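Local coordinates for protein AAR187Cp (Eremothecium gossypii, PDB 3ZIL) that probably regulates cohesin and the establishment of sister-chromatid cohesion during the cell cycle, as the Wpl1 (Wapl-type) protein of this fungus, at residues L280-L285 against S320-L325; S250-L255 against L286-E291; T302-V307 against L327-Y332; E220-E225 against K229-L234. All coordinates share one frame; numbering follows the deposited sequence.

Contact 1 (L280-L285 against S320-L325); sequences LQLGLL and SFVLQL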
loop_
_atom_site.group_PDB
_atom_site.type_symbol
_atom_site.label_atom_id
_atom_site.label_comp_id
_atom_site.label_asym_id
_atom_site.label_seq_id
_atom_site.Cartn_x
_atom_site.Cartn_y
_atom_site.Cartn_z
ATOM N N LEU A 280 1.882 11.820 9.051
ATOM C CA LEU A 280 2.221 10.408 8.882
ATOM C C LEU A 280 3.688 10.063 9.403
ATOM O O LEU A 280 3.890 9.017 10.077
ATOM C CB LEU A 280 2.056 9.982 7.375
ATOM C CG LEU A 280 0.638 9.989 6.846
ATOM C CD1 LEU A 280 0.677 9.878 5.315
ATOM C CD2 LEU A 280 -0.130 8.797 7.439
ATOM N N GLN A 281 4.696 10.918 9.103
ATOM C CA GLN A 281 5.996 10.693 9.710
ATOM C C GLN A 281 5.975 10.729 11.250
ATOM O O GLN A 281 6.633 9.913 11.897
ATOM C CB GLN A 281 7.025 11.720 9.202
ATOM C CG GLN A 281 7.141 11.736 7.677
ATOM C CD GLN A 281 8.235 12.696 7.119
ATOM O OE1 GLN A 281 8.564 13.710 7.707
ATOM N NE2 GLN A 281 8.798 12.327 5.985
ATOM N N LEU A 282 5.211 11.665 11.844
ATOM C CA LEU A 282 5.107 11.687 13.321
ATOM C C LEU A 282 4.341 10.448 13.847
ATOM O O LEU A 282 4.712 9.883 14.833
ATOM C CB LEU A 282 4.421 12.979 13.809
ATOM C CG LEU A 282 5.325 14.214 13.658
ATOM C CD1 LEU A 282 4.552 15.543 13.563
ATOM C CD2 LEU A 282 6.392 14.308 14.776
ATOM N N GLY A 283 3.280 10.054 13.165
ATOM C CA GLY A 283 2.541 8.849 13.523
ATOM C C GLY A 283 3.522 7.686 13.461
ATOM O O GLY A 283 3.519 6.821 14.347
ATOM N N LEU A 284 4.404 7.669 12.458
ATOM C CA LEU A 284 5.350 6.526 12.403
ATOM C C LEU A 284 6.396 6.615 13.548
ATOM O O LEU A 284 6.646 5.626 14.236
ATOM C CB LEU A 284 5.972 6.374 11.014
ATOM C CG LEU A 284 7.072 5.335 10.923
ATOM C CD1 LEU A 284 6.505 3.958 11.268
ATOM C CD2 LEU A 284 7.689 5.334 9.541
ATOM N N LEU A 285 7.012 7.804 13.727
ATOM C CA LEU A 285 7.780 8.054 14.939
ATOM C C LEU A 285 7.089 7.546 16.237
ATOM O O LEU A 285 7.733 6.841 17.054
ATOM C CB LEU A 285 8.165 9.511 15.082
ATOM C CG LEU A 285 9.298 9.849 14.076
ATOM C CD1 LEU A 285 9.451 11.345 13.885
ATOM C CD2 LEU A 285 10.578 9.195 14.584
ATOM N N SER A 320 -2.703 23.143 16.519
ATOM C CA SER A 320 -3.169 22.190 15.500
ATOM C C SER A 320 -2.772 20.773 15.891
ATOM O O SER A 320 -1.822 20.543 16.689
ATOM C CB SER A 320 -2.459 22.504 14.201
ATOM O OG SER A 320 -1.049 22.508 14.486
ATOM N N PHE A 321 -3.472 19.814 15.311
ATOM C CA PHE A 321 -3.169 18.404 15.510
ATOM C C PHE A 321 -1.664 18.129 15.257
ATOM O O PHE A 321 -1.000 17.498 16.061
ATOM C CB PHE A 321 -4.022 17.584 14.558
ATOM C CG PHE A 321 -3.843 16.104 14.717
ATOM C CD1 PHE A 321 -4.355 15.451 15.834
ATOM C CD2 PHE A 321 -3.182 15.370 13.758
ATOM C CE1 PHE A 321 -4.220 14.096 15.981
ATOM C CE2 PHE A 321 -3.073 13.994 13.886
ATOM C CZ PHE A 321 -3.586 13.366 14.995
ATOM N N VAL A 322 -1.104 18.654 14.174
ATOM C CA VAL A 322 0.311 18.368 13.921
ATOM C C VAL A 322 1.257 18.812 15.038
ATOM O O VAL A 322 2.150 18.070 15.398
ATOM C CB VAL A 322 0.880 18.854 12.565
ATOM C CG1 VAL A 322 1.878 17.837 12.097
ATOM C CG2 VAL A 322 -0.168 18.986 11.506
ATOM N N LEU A 323 1.063 20.035 15.565
ATOM C CA LEU A 323 1.862 20.465 16.679
ATOM C C LEU A 323 1.644 19.613 17.921
ATOM O O LEU A 323 2.598 19.323 18.623
ATOM C CB LEU A 323 1.639 21.956 16.996
ATOM C CG LEU A 323 2.528 22.448 18.140
ATOM C CD1 LEU A 323 3.988 22.038 17.980
ATOM C CD2 LEU A 323 2.406 23.960 18.279
ATOM N N GLN A 324 0.409 19.225 18.200
ATOM C CA GLN A 324 0.134 18.337 19.339
ATOM C C GLN A 324 0.833 17.010 19.240
ATOM O O GLN A 324 1.389 16.497 20.217
ATOM C CB GLN A 324 -1.371 18.118 19.437
ATOM C CG GLN A 324 -2.006 19.391 20.020
ATOM C CD GLN A 324 -3.496 19.392 19.828
ATOM O OE1 GLN A 324 -3.996 18.900 18.800
ATOM N NE2 GLN A 324 -4.230 19.930 20.804
ATOM N N LEU A 325 0.812 16.464 18.027
ATOM C CA LEU A 325 1.453 15.203 17.758
ATOM C C LEU A 325 2.983 15.397 17.919
ATOM O O LEU A 325 3.690 14.567 18.503
ATOM C CB LEU A 325 1.044 14.837 16.294
ATOM C CG LEU A 325 1.370 13.416 15.816
ATOM C CD1 LEU A 325 1.059 12.355 16.889
ATOM C CD2 LEU A 325 0.682 13.152 14.461
#
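The flat peptide group joining L282 to G283 presents one of its faces to L325, whose CD2 methyl lies almost straight above the nitrogen, 4.2 Å from G283 N. Two helices of the all-helical Wap1 domain, 272-289 and 321-336, come together here running nearly the same way, with the axes of the short segments 10.2 Å apart and inclined at 25°. The L325 methyl thus packs directly on the backbone at G283. L282 carries the other half of the interface. Its CB meets the branch point of the opposite leucine (L282 CB to L325 CG, 3.7 Å). A first torsion of -169° points the isobutyl group of L325 away from its own backbone N and toward helix 272-289. All four touching residues are buried, and the interface is entirely apolar. F304 of helix 304-313 also packs on L282, while V322 makes further contacts with T275, L278 and I279 of helix 272-289. At the outer end of the leucine, where the side chains of L282 and V322 cross at about a right angle, L282 CD1 sits 3.8 Å from V322 CG1 and 3.9 Å from the backbone oxygen V322 O.

Contact 2 (S250-L255 against L286-E291); sequences SLVRSL and LNIVSE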
loop_
_atom_site.group_PDB
_atom_site.type_symbol
_atom_site.label_atom_id
_atom_site.label_comp_id
_atom_site.label_asym_id
_atom_site.label_seq_id
_atom_site.Cartn_x
_atom_site.Cartn_y
_atom_site.Cartn_z
ATOM N N SER A 250 18.100 3.953 12.997
ATOM C CA SER A 250 18.334 4.489 11.683
ATOM C C SER A 250 17.037 5.071 11.071
ATOM O O SER A 250 16.985 6.172 10.448
ATOM C CB SER A 250 18.851 3.371 10.759
ATOM O OG SER A 250 19.296 4.064 9.641
ATOM N N LEU A 251 15.974 4.317 11.152
ATOM C CA LEU A 251 14.713 4.865 10.657
ATOM C C LEU A 251 14.349 6.192 11.429
ATOM O O LEU A 251 13.990 7.237 10.846
ATOM C CB LEU A 251 13.652 3.800 10.791
ATOM C CG LEU A 251 12.205 4.118 10.392
ATOM C CD1 LEU A 251 12.187 4.644 8.926
ATOM C CD2 LEU A 251 11.319 2.877 10.590
ATOM N N VAL A 252 14.374 6.146 12.734
ATOM C CA VAL A 252 14.167 7.330 13.535
ATOM C C VAL A 252 15.028 8.528 13.054
ATOM O O VAL A 252 14.455 9.642 12.918
ATOM C CB VAL A 252 14.396 6.970 15.035
ATOM C CG1 VAL A 252 14.473 8.225 15.919
ATOM C CG2 VAL A 252 13.231 6.080 15.500
ATOM N N ARG A 253 16.359 8.343 12.777
ATOM C CA ARG A 253 17.143 9.519 12.289
ATOM C C ARG A 253 16.524 10.117 11.078
ATOM O O ARG A 253 16.362 11.322 11.060
ATOM C CB ARG A 253 18.628 9.266 11.862
ATOM C CG ARG A 253 19.425 8.541 12.870
ATOM C CD ARG A 253 20.968 8.564 12.673
ATOM N NE ARG A 253 21.409 7.886 13.891
ATOM C CZ ARG A 253 21.683 6.581 14.005
ATOM N NH1 ARG A 253 21.720 5.759 12.936
ATOM N NH2 ARG A 253 21.990 6.104 15.200
ATOM N N SER A 254 16.307 9.270 10.037
ATOM C CA SER A 254 15.706 9.707 8.789
ATOM C C SER A 254 14.429 10.467 9.006
ATOM O O SER A 254 14.260 11.578 8.449
ATOM C CB SER A 254 15.460 8.531 7.845
ATOM O OG SER A 254 16.733 7.955 7.641
ATOM N N LEU A 255 13.528 9.885 9.792
ATOM C CA LEU A 255 12.252 10.533 10.042
ATOM C C LEU A 255 12.473 11.838 10.810
ATOM O O LEU A 255 11.812 12.884 10.462
ATOM C CB LEU A 255 11.270 9.622 10.827
ATOM C CG LEU A 255 10.774 8.420 9.988
ATOM C CD1 LEU A 255 10.126 7.374 10.943
ATOM C CD2 LEU A 255 9.774 8.892 8.949
ATOM N N LEU A 286 5.848 7.948 16.434
ATOM C CA LEU A 286 5.082 7.607 17.641
ATOM C C LEU A 286 4.994 6.089 17.862
ATOM O O LEU A 286 5.207 5.599 18.993
ATOM C CB LEU A 286 3.675 8.253 17.599
ATOM C CG LEU A 286 2.807 8.009 18.881
ATOM C CD1 LEU A 286 3.412 8.728 20.079
ATOM C CD2 LEU A 286 1.358 8.509 18.676
ATOM N N ASN A 287 4.691 5.372 16.772
ATOM C CA ASN A 287 4.646 3.939 16.772
ATOM C C ASN A 287 5.982 3.375 17.268
ATOM O O ASN A 287 6.017 2.467 18.077
ATOM C CB ASN A 287 4.259 3.374 15.392
ATOM C CG ASN A 287 2.824 2.801 15.396
ATOM O OD1 ASN A 287 2.051 3.046 16.357
ATOM N ND2 ASN A 287 2.458 2.063 14.334
ATOM N N ILE A 288 7.078 3.973 16.849
ATOM C CA ILE A 288 8.407 3.394 17.203
ATOM C C ILE A 288 8.792 3.894 18.598
ATOM O O ILE A 288 9.179 3.074 19.473
ATOM C CB ILE A 288 9.500 3.827 16.174
ATOM C CG1 ILE A 288 9.188 3.269 14.763
ATOM C CG2 ILE A 288 10.924 3.382 16.589
ATOM C CD1 ILE A 288 9.887 4.020 13.657
ATOM N N VAL A 289 8.707 5.223 18.822
ATOM C CA VAL A 289 9.283 5.743 20.053
ATOM C C VAL A 289 8.507 5.455 21.339
ATOM O O VAL A 289 9.155 5.463 22.406
ATOM C CB VAL A 289 9.580 7.240 20.026
ATOM C CG1 VAL A 289 10.517 7.547 18.858
ATOM C CG2 VAL A 289 8.280 8.045 20.041
ATOM N N SER A 290 7.169 5.233 21.255
ATOM C CA SER A 290 6.366 4.869 22.430
ATOM C C SER A 290 6.607 3.400 22.803
ATOM O O SER A 290 6.225 2.952 23.864
ATOM C CB SER A 290 4.883 5.089 22.150
ATOM O OG SER A 290 4.435 4.147 21.185
ATOM N N GLU A 291 7.214 2.612 21.919
ATOM C CA GLU A 291 7.394 1.176 22.208
ATOM C C GLU A 291 8.876 0.839 22.399
ATOM O O GLU A 291 9.194 -0.145 22.963
ATOM C CB GLU A 291 6.849 0.320 21.070
ATOM C CG GLU A 291 5.393 0.612 20.685
ATOM C CD GLU A 291 4.420 0.153 21.781
ATOM O OE1 GLU A 291 4.848 -0.576 22.688
ATOM O OE2 GLU A 291 3.229 0.485 21.735
#
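V252 and I288 mark the closest backbone approach, their CA atoms 7.9 Å apart on helices 248-261 and 272-289, which run roughly antiparallel. I288 is the residue through which the second helix makes its close contacts, and it divides them between its two branches. The short branch, CG2, touches the valine methyl (V252 CG2 to I288 CG2, 3.7 Å) as the two side chains slide past each other in opposite directions. Its longer branch leaves anti to the carbonyl carbon (chi1 -64°) and extends at chi2, carrying CD1 to the two leucines: I288 CD1 is 3.6 Å from L251 CD2, and the more distant L255 CD1 lies 4.3 Å from I288 CD1. The contact is thus purely hydrophobic and buried. L222 covers L251 from the loop before helix 225-235, and L255 continues onto Q281, L284 and L285. Two residues past I288, S290 grips the backbone oxygen of L286 twice, S290 N at 3.0 Å and S290 OG at 2.7 Å from L286 O, the two donors approaching from opposite faces of the carbonyl plane. N287 and E291 both reach R370, the latter in a salt bridge, joining this end of the helix to helix 365-375. Such antiparallel packing of aliphatic side chains between neighbouring helices is characteristic of the helical-repeat architecture expected of a Wap1 domain.

Contact 3 (T302-V307 against L327-Y332); sequences TNFGAV and LLVYAY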
loop_
_atom_site.group_PDB
_atom_site.type_symbol
_atom_site.label_atom_id
_atom_site.label_comp_id
_atom_site.label_asym_id
_atom_site.label_seq_id
_atom_site.Cartn_x
_atom_site.Cartn_y
_atom_site.Cartn_z
ATOM N N THR A 302 16.277 14.040 19.566
ATOM C CA THR A 302 16.404 15.018 20.637
ATOM C C THR A 302 16.650 16.434 20.081
ATOM O O THR A 302 16.476 17.412 20.798
ATOM C CB THR A 302 17.495 14.673 21.638
ATOM O OG1 THR A 302 18.759 14.989 21.048
ATOM C CG2 THR A 302 17.461 13.197 22.053
ATOM N N ASN A 303 17.023 16.552 18.811
ATOM C CA ASN A 303 17.076 17.875 18.187
ATOM C C ASN A 303 15.713 18.420 17.928
ATOM O O ASN A 303 15.591 19.529 17.397
ATOM C CB ASN A 303 17.741 17.817 16.856
ATOM C CG ASN A 303 19.187 17.509 16.967
ATOM O OD1 ASN A 303 19.801 17.744 18.003
ATOM N ND2 ASN A 303 19.737 16.942 15.920
ATOM N N PHE A 304 14.684 17.632 18.233
ATOM C CA PHE A 304 13.314 18.175 18.291
ATOM C C PHE A 304 13.285 19.192 19.481
ATOM O O PHE A 304 12.367 20.047 19.556
ATOM C CB PHE A 304 12.265 17.064 18.573
ATOM C CG PHE A 304 11.749 16.287 17.347
ATOM C CD1 PHE A 304 12.427 16.261 16.148
ATOM C CD2 PHE A 304 10.555 15.519 17.467
ATOM C CE1 PHE A 304 11.926 15.513 15.069
ATOM C CE2 PHE A 304 10.034 14.797 16.388
ATOM C CZ PHE A 304 10.729 14.784 15.185
ATOM N N GLY A 305 14.276 19.094 20.389
ATOM C CA GLY A 305 14.476 20.116 21.464
ATOM C C GLY A 305 14.315 21.559 20.999
ATOM O O GLY A 305 13.575 22.367 21.611
ATOM N N ALA A 306 14.993 21.885 19.893
ATOM C CA ALA A 306 14.994 23.234 19.303
ATOM C C ALA A 306 13.588 23.709 19.051
ATOM O O ALA A 306 13.165 24.774 19.504
ATOM C CB ALA A 306 15.788 23.266 17.986
ATOM N N VAL A 307 12.847 22.907 18.330
ATOM C CA VAL A 307 11.486 23.267 17.928
ATOM C C VAL A 307 10.546 23.448 19.127
ATOM O O VAL A 307 9.781 24.397 19.193
ATOM C CB VAL A 307 10.923 22.194 16.957
ATOM C CG1 VAL A 307 9.831 22.805 16.083
ATOM C CG2 VAL A 307 12.073 21.562 16.129
ATOM N N LEU A 327 4.529 17.372 19.872
ATOM C CA LEU A 327 4.875 17.522 21.290
ATOM C C LEU A 327 4.830 16.167 22.009
ATOM O O LEU A 327 5.611 15.902 22.910
ATOM C CB LEU A 327 3.866 18.457 21.955
ATOM C CG LEU A 327 3.979 19.930 21.540
ATOM C CD1 LEU A 327 2.937 20.825 22.240
ATOM C CD2 LEU A 327 5.358 20.492 21.775
ATOM N N LEU A 328 3.840 15.348 21.646
ATOM C CA LEU A 328 3.746 14.009 22.192
ATOM C C LEU A 328 5.008 13.218 21.815
ATOM O O LEU A 328 5.587 12.530 22.673
ATOM C CB LEU A 328 2.460 13.309 21.694
ATOM C CG LEU A 328 2.287 11.828 22.021
ATOM C CD1 LEU A 328 2.415 11.554 23.499
ATOM C CD2 LEU A 328 0.945 11.320 21.487
ATOM N N VAL A 329 5.404 13.286 20.545
ATOM C CA VAL A 329 6.531 12.483 20.110
ATOM C C VAL A 329 7.783 13.027 20.851
ATOM O O VAL A 329 8.577 12.251 21.398
ATOM C CB VAL A 329 6.714 12.499 18.571
ATOM C CG1 VAL A 329 8.129 12.043 18.190
ATOM C CG2 VAL A 329 5.597 11.682 17.856
ATOM N N TYR A 330 7.902 14.353 20.911
ATOM C CA TYR A 330 8.950 15.011 21.705
ATOM C C TYR A 330 9.019 14.557 23.207
ATOM O O TYR A 330 10.083 14.261 23.718
ATOM C CB TYR A 330 8.826 16.536 21.618
ATOM C CG TYR A 330 9.913 17.176 22.454
ATOM C CD1 TYR A 330 11.273 16.991 22.143
ATOM C CD2 TYR A 330 9.591 17.917 23.586
ATOM C CE1 TYR A 330 12.260 17.537 22.945
ATOM C CE2 TYR A 330 10.574 18.473 24.380
ATOM C CZ TYR A 330 11.896 18.271 24.053
ATOM O OH TYR A 330 12.853 18.835 24.858
ATOM N N ALA A 331 7.896 14.502 23.881
ATOM C CA ALA A 331 7.837 14.080 25.295
ATOM C C ALA A 331 8.458 12.686 25.429
ATOM O O ALA A 331 9.201 12.428 26.395
ATOM C CB ALA A 331 6.400 14.068 25.761
ATOM N N TYR A 332 8.187 11.795 24.447
ATOM C CA TYR A 332 8.818 10.452 24.437
ATOM C C TYR A 332 10.327 10.541 24.252
ATOM O O TYR A 332 11.118 9.859 24.954
ATOM C CB TYR A 332 8.166 9.513 23.363
ATOM C CG TYR A 332 6.897 8.811 23.883
ATOM C CD1 TYR A 332 6.999 7.737 24.715
ATOM C CD2 TYR A 332 5.617 9.248 23.543
ATOM C CE1 TYR A 332 5.902 7.114 25.240
ATOM C CE2 TYR A 332 4.506 8.591 24.013
ATOM C CZ TYR A 332 4.660 7.500 24.862
ATOM O OH TYR A 332 3.585 6.825 25.409
#
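Y330 holds its ring opposite the backbone N (chi1 180°), which sends it across to the start of helix 304-313, while F304, its CG beside the backbone N (chi1 -85°), turns its ring the other way, toward V329. The two aromatic residues therefore pass each other instead of stacking. Y330 touches the stem of the phenylalanine, with F304 CB 3.7 Å from Y330 CD1, and its ring then runs on along the backbone to the next residue. There Y330 CE1 comes to 3.6 Å from G305 N and 3.7 Å from G305 CA, in an oblique approach to the ring. That amide is already engaged, G305 N donating to T302 O at 2.8 Å, so the tyrosine covers a turn that is bonded within itself. The CE2 side of the F304 ring lies obliquely against the valine, F304 CE2 to V329 CG1 3.8 Å. Helices 304-313 and 321-336 are consecutive and run roughly antiparallel, forming a helical hairpin in the C-terminal part of the Wap1 domain, and this contact pairs the beginning of the first with the middle of the second. Each ring finds its stacking partner elsewhere: F304 stacks with F326, and Y330 with F308. Both F304 and V329 also reach helix 272-289, F304 resting on L285 and V329 on L286.

Contact 4 (E220-E225 against K229-L234); sequences EKLTNE and KCLIKL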
loop_
_atom_site.group_PDB
_atom_site.type_symbol
_atom_site.label_atom_id
_atom_site.label_comp_id
_atom_site.label_asym_id
_atom_site.label_seq_id
_atom_site.Cartn_x
_atom_site.Cartn_y
_atom_site.Cartn_z
ATOM N N GLU A 220 14.210 9.163 0.282
ATOM C CA GLU A 220 13.088 9.642 -0.540
ATOM C C GLU A 220 11.719 8.896 -0.306
ATOM O O GLU A 220 10.604 9.499 -0.301
ATOM C CB GLU A 220 13.496 9.494 -2.005
ATOM C CG GLU A 220 12.349 9.369 -2.987
ATOM C CD GLU A 220 12.775 9.720 -4.401
ATOM O OE1 GLU A 220 13.922 10.221 -4.569
ATOM O OE2 GLU A 220 11.964 9.507 -5.335
ATOM N N LYS A 221 11.800 7.578 -0.153
ATOM C CA LYS A 221 10.594 6.786 0.036
ATOM C C LYS A 221 9.954 7.060 1.376
ATOM O O LYS A 221 8.789 6.761 1.593
ATOM C CB LYS A 221 10.926 5.322 -0.101
ATOM C CG LYS A 221 11.180 4.929 -1.560
ATOM C CD LYS A 221 9.896 4.838 -2.424
ATOM C CE LYS A 221 10.217 4.105 -3.742
ATOM N NZ LYS A 221 11.184 4.935 -4.590
ATOM N N LEU A 222 10.716 7.613 2.300
ATOM C CA LEU A 222 10.125 8.044 3.545
ATOM C C LEU A 222 9.274 9.296 3.398
ATOM O O LEU A 222 8.711 9.797 4.400
ATOM C CB LEU A 222 11.219 8.184 4.635
ATOM C CG LEU A 222 11.618 7.000 5.555
ATOM C CD1 LEU A 222 11.054 5.604 5.218
ATOM C CD2 LEU A 222 13.122 6.973 5.861
ATOM N N THR A 223 9.148 9.825 2.176
ATOM C CA THR A 223 8.262 10.989 1.987
ATOM C C THR A 223 7.030 10.536 1.177
ATOM O O THR A 223 6.247 11.333 0.653
ATOM C CB THR A 223 8.967 12.203 1.260
ATOM O OG1 THR A 223 9.470 11.757 0.005
ATOM C CG2 THR A 223 10.116 12.759 2.017
ATOM N N ASN A 224 6.926 9.245 0.944
ATOM C CA ASN A 224 5.852 8.763 0.073
ATOM C C ASN A 224 4.721 8.334 1.011
ATOM O O ASN A 224 4.918 7.514 1.919
ATOM C CB ASN A 224 6.454 7.602 -0.740
ATOM C CG ASN A 224 5.430 6.840 -1.535
ATOM O OD1 ASN A 224 4.534 6.178 -0.983
ATOM N ND2 ASN A 224 5.648 6.794 -2.853
ATOM N N GLU A 225 3.549 8.926 0.862
ATOM C CA GLU A 225 2.464 8.611 1.798
ATOM C C GLU A 225 2.130 7.112 1.835
ATOM O O GLU A 225 1.846 6.567 2.915
ATOM C CB GLU A 225 1.186 9.403 1.477
ATOM C CG GLU A 225 1.357 10.870 1.687
ATOM C CD GLU A 225 0.047 11.620 1.396
ATOM O OE1 GLU A 225 -1.024 10.975 1.231
ATOM O OE2 GLU A 225 0.081 12.864 1.344
ATOM N N LYS A 229 2.219 4.770 5.252
ATOM C CA LYS A 229 1.094 4.045 5.799
ATOM C C LYS A 229 1.394 2.573 5.959
ATOM O O LYS A 229 0.993 1.989 6.980
ATOM C CB LYS A 229 -0.174 4.206 4.948
ATOM C CG LYS A 229 -0.687 5.662 4.999
ATOM C CD LYS A 229 -1.802 5.832 3.939
ATOM C CE LYS A 229 -2.087 7.302 3.646
ATOM N NZ LYS A 229 -3.522 7.545 3.337
ATOM N N CYS A 230 2.099 1.965 4.986
ATOM C CA CYS A 230 2.486 0.589 5.261
ATOM C C CYS A 230 3.337 0.499 6.523
ATOM O O CYS A 230 3.098 -0.407 7.355
ATOM C CB CYS A 230 3.242 -0.036 4.082
ATOM S SG CYS A 230 2.174 -0.057 2.594
ATOM N N LEU A 231 4.314 1.397 6.667
ATOM C CA LEU A 231 5.260 1.336 7.798
ATOM C C LEU A 231 4.502 1.526 9.119
ATOM O O LEU A 231 4.761 0.814 10.139
ATOM C CB LEU A 231 6.400 2.353 7.693
ATOM C CG LEU A 231 7.519 2.073 6.698
ATOM C CD1 LEU A 231 8.292 3.318 6.291
ATOM C CD2 LEU A 231 8.479 0.910 7.164
ATOM N N ILE A 232 3.551 2.444 9.111
ATOM C CA ILE A 232 2.737 2.649 10.338
ATOM C C ILE A 232 1.952 1.325 10.677
ATOM O O ILE A 232 2.089 0.749 11.784
ATOM C CB ILE A 232 1.753 3.817 10.142
ATOM C CG1 ILE A 232 2.504 5.134 10.134
ATOM C CG2 ILE A 232 0.638 3.721 11.155
ATOM C CD1 ILE A 232 1.671 6.281 9.630
ATOM N N LYS A 233 1.199 0.842 9.700
ATOM C CA LYS A 233 0.469 -0.365 9.835
ATOM C C LYS A 233 1.300 -1.541 10.270
ATOM O O LYS A 233 0.864 -2.268 11.091
ATOM C CB LYS A 233 -0.395 -0.716 8.624
ATOM C CG LYS A 233 -1.615 -1.544 9.018
ATOM C CD LYS A 233 -2.802 -1.517 8.083
ATOM C CE LYS A 233 -3.803 -2.607 8.409
ATOM N NZ LYS A 233 -4.710 -3.021 7.312
ATOM N N LEU A 234 2.495 -1.691 9.739
ATOM C CA LEU A 234 3.338 -2.828 10.162
ATOM C C LEU A 234 3.814 -2.617 11.617
ATOM O O LEU A 234 3.851 -3.546 12.399
ATOM C CB LEU A 234 4.515 -3.031 9.221
ATOM C CG LEU A 234 4.265 -3.387 7.723
ATOM C CD1 LEU A 234 5.434 -2.975 6.788
ATOM C CD2 LEU A 234 4.005 -4.876 7.705
#
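E225 and K229 are joined by a backbone bond of the first turn of helix 225-235, K229 N donating to E225 O at 3.0 Å with an N-H...O angle of 165°. The motif is a capped helix start preceded by a 3-10 segment that folds back on the helix. The aliphatic part of the lysine lies alongside the same carbonyl oxygen, with K229 CG 3.4 Å from E225 O. The chain then bends at its last torsion (chi4 -146°), leaving K229 NZ 4.7 Å from E225 OE1; the opposite charges are near, but do not touch. On the buried side, the ends of two leucines crossing at about a right angle meet: L222 CD1 is 3.7 Å from L231 CD1. Further out, F211 and L214 of helix 201-215 and L284 of helix 272-289 pack on L231, while L251 and S254 of helix 248-261 both pack on L222. The preceding residues are positioned by polar bonds: N224, the N-cap, accepts from V227 N through OD1, and L222 O receives the amide of Q281. In the 3-10 segment E220 O accepts from T223 N at 2.9 Å and from T223 OG1, the latter in the carbonyl plane but at an unusually short, doubtful 2.5 Å.

Helix 272-289 is central to this group: contacts 1 and 2 use successive parts of it, and residues of contacts 3 and 4 also pack on it. Contact 4 comes first along the chain and closes before the others open. Contacts 1 and 2 interleave, as do contacts 1 and 3, the latter pair sharing helix 321-336. The centres of contacts 2 and 3 are each 11 to 12 Å from that of contact 1, and touching side chains make one continuous core. Contacts 3 and 4 lie about 21 Å apart between centres and about 11 Å between nearest atoms. Helices 225-235, 248-261, 272-289, 304-313 and 321-336 pack together in one part of the elongated Wap1 domain.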